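Local coordinates for CPXV018 protein (Cowpox virus, PDB 4PDC), which probably acts as a viral decoy with an MHC class I-like fold that binds the host activating receptor NKG2D, at residues Val106-Gln109 against Lys114-Trp117. The protein carries 2 engineered substitutions. Residues are numbered along the deposited sequence; the frame is centred on the assembly and turned at random.
Sequences VKTQ and KNMW
Asn-115 reaches out from the first turn of helix 113-126 and pairs its amide with both the backbone and the hydroxyl of Thr-108. The fold is an MHC class I-like platform of helices on an antiparallel sheet. The loop that leaves strand 102-104 is tied here to the helix that follows.

The two side chains cross at about a right angle. The oxygen branch of the amide takes the loop backbone: Thr-108 N donates to Asn-115 OD1 at 2.9 Å in a nearly straight bond. Thr-108 N comes in over the amide face, 42° off the carbonyl plane of Asn-115. The nitrogen branch takes the side chain: Asn-115 ND2 donates to Thr-108 OG1 at 2.6 Å. That oxygen lies in the amide plane. Thr-108 holds OG1 between its backbone N and carbonyl carbon (chi1 61°), which brings the oxygen up to ND2. Asn-115 ND2 also donates to Glu-110 O. The amide is therefore gripped on both branches, which fixes its rotation.

Lys-107 also crosses Asn-115 at about a right angle, with Lys-107 CG 3.9 Å from Asn-115 OD1. Its chain is extended until a bend at chi4 (-61°), which turns NZ back to the loop. There Lys-107 NZ donates to Thr-108 O at 3.0 Å. The side chain packs on Leu-118 and Thr-119 of the helix, and on an acidic side chain of another protein.

One water joins loop and amide. It donates to Val-106 O at 2.7 Å and to Asn-115 OD1 at 2.9 Å, giving OD1 a second donor, roughly at right angles to Thr-108 N.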
loop_
_atom_site.group_PDB
_atom_site.type_symbol
_atom_site.label_atom_id
_atom_site.label_comp_id
_atom_site.label_asym_id
_atom_site.label_seq_id
_atom_site.Cartn_x
_atom_site.Cartn_y
_atom_site.Cartn_z
ATOM N N VAL E 106 -19.445 17.757 0.697
ATOM C CA VAL E 106 -20.048 17.761 -0.630
ATOM C C VAL E 106 -19.139 18.415 -1.669
ATOM O O VAL E 106 -18.699 19.553 -1.506
ATOM C CB VAL E 106 -21.404 18.493 -0.619
ATOM C CG1 VAL E 106 -22.033 18.487 -2.007
ATOM C CG2 VAL E 106 -22.345 17.845 0.387
ATOM N N LYS E 107 -18.874 17.676 -2.741
ATOM C CA LYS E 107 -18.101 18.175 -3.870
ATOM C C LYS E 107 -19.003 18.956 -4.813
ATOM O O LYS E 107 -20.116 18.520 -5.109
ATOM C CB LYS E 107 -17.443 17.011 -4.617
ATOM C CG LYS E 107 -16.661 17.408 -5.862
ATOM C CD LYS E 107 -16.359 16.200 -6.730
ATOM C CE LYS E 107 -15.538 16.583 -7.955
ATOM N NZ LYS E 107 -16.250 17.555 -8.833
ATOM N N THR E 108 -18.523 20.108 -5.277
ATOM C CA THR E 108 -19.227 20.887 -6.293
ATOM C C THR E 108 -18.505 20.734 -7.630
ATOM O O THR E 108 -17.472 20.071 -7.709
ATOM C CB THR E 108 -19.324 22.380 -5.916
ATOM O OG1 THR E 108 -18.012 22.938 -5.784
ATOM C CG2 THR E 108 -20.083 22.552 -4.605
ATOM N N GLN E 109 -19.045 21.351 -8.674
ATOM C CA GLN E 109 -18.560 21.118 -10.030
ATOM C C GLN E 109 -17.323 21.947 -10.366
ATOM O O GLN E 109 -16.430 21.479 -11.073
ATOM C CB GLN E 109 -19.667 21.418 -11.043
ATOM C CG GLN E 109 -19.581 20.590 -12.313
ATOM C CD GLN E 109 -19.786 19.106 -12.058
ATOM O OE1 GLN E 109 -20.471 18.716 -11.112
ATOM N NE2 GLN E 109 -19.183 18.273 -12.896
ATOM N N LYS E 114 -10.780 23.816 -2.706
ATOM C CA LYS E 114 -11.708 23.183 -1.776
ATOM C C LYS E 114 -12.172 21.819 -2.291
ATOM O O LYS E 114 -12.171 20.829 -1.555
ATOM C CB LYS E 114 -12.908 24.097 -1.537
ATOM C CG LYS E 114 -13.866 23.613 -0.470
ATOM C CD LYS E 114 -15.018 24.592 -0.288
ATOM C CE LYS E 114 -15.951 24.155 0.826
ATOM N NZ LYS E 114 -17.120 25.065 0.966
ATOM N N ASN E 115 -12.560 21.764 -3.560
ATOM C CA ASN E 115 -13.012 20.510 -4.154
ATOM C C ASN E 115 -11.888 19.496 -4.333
ATOM O O ASN E 115 -12.065 18.313 -4.048
ATOM C CB ASN E 115 -13.684 20.779 -5.501
ATOM C CG ASN E 115 -15.108 21.286 -5.349
ATOM O OD1 ASN E 115 -15.826 20.890 -4.428
ATOM N ND2 ASN E 115 -15.523 22.164 -6.255
ATOM N N MET E 116 -10.738 19.952 -4.813
ATOM C CA MET E 116 -9.607 19.058 -5.022
ATOM C C MET E 116 -9.138 18.467 -3.695
ATOM O O MET E 116 -8.791 17.287 -3.610
ATOM C CB MET E 116 -8.459 19.799 -5.703
ATOM C CG MET E 116 -7.311 18.894 -6.108
ATOM S SD MET E 116 -5.905 19.797 -6.785
ATOM C CE MET E 116 -6.672 20.628 -8.179
ATOM N N TRP E 117 -9.123 19.301 -2.664
ATOM C CA TRP E 117 -8.734 18.870 -1.329
ATOM C C TRP E 117 -9.657 17.757 -0.840
ATOM O O TRP E 117 -9.208 16.771 -0.257
ATOM C CB TRP E 117 -8.770 20.062 -0.371
ATOM C CG TRP E 117 -8.324 19.760 1.029
ATOM C CD1 TRP E 117 -9.122 19.488 2.101
ATOM C CD2 TRP E 117 -6.975 19.712 1.512
ATOM N NE1 TRP E 117 -8.356 19.276 3.223
ATOM C CE2 TRP E 117 -7.035 19.405 2.888
ATOM C CE3 TRP E 117 -5.725 19.902 0.915
ATOM C CZ2 TRP E 117 -5.893 19.288 3.676
ATOM C CZ3 TRP E 117 -4.592 19.783 1.700
ATOM C CH2 TRP E 117 -4.684 19.478 3.065
HETATM O O HOH W 1 -16.501 21.183 -1.639
#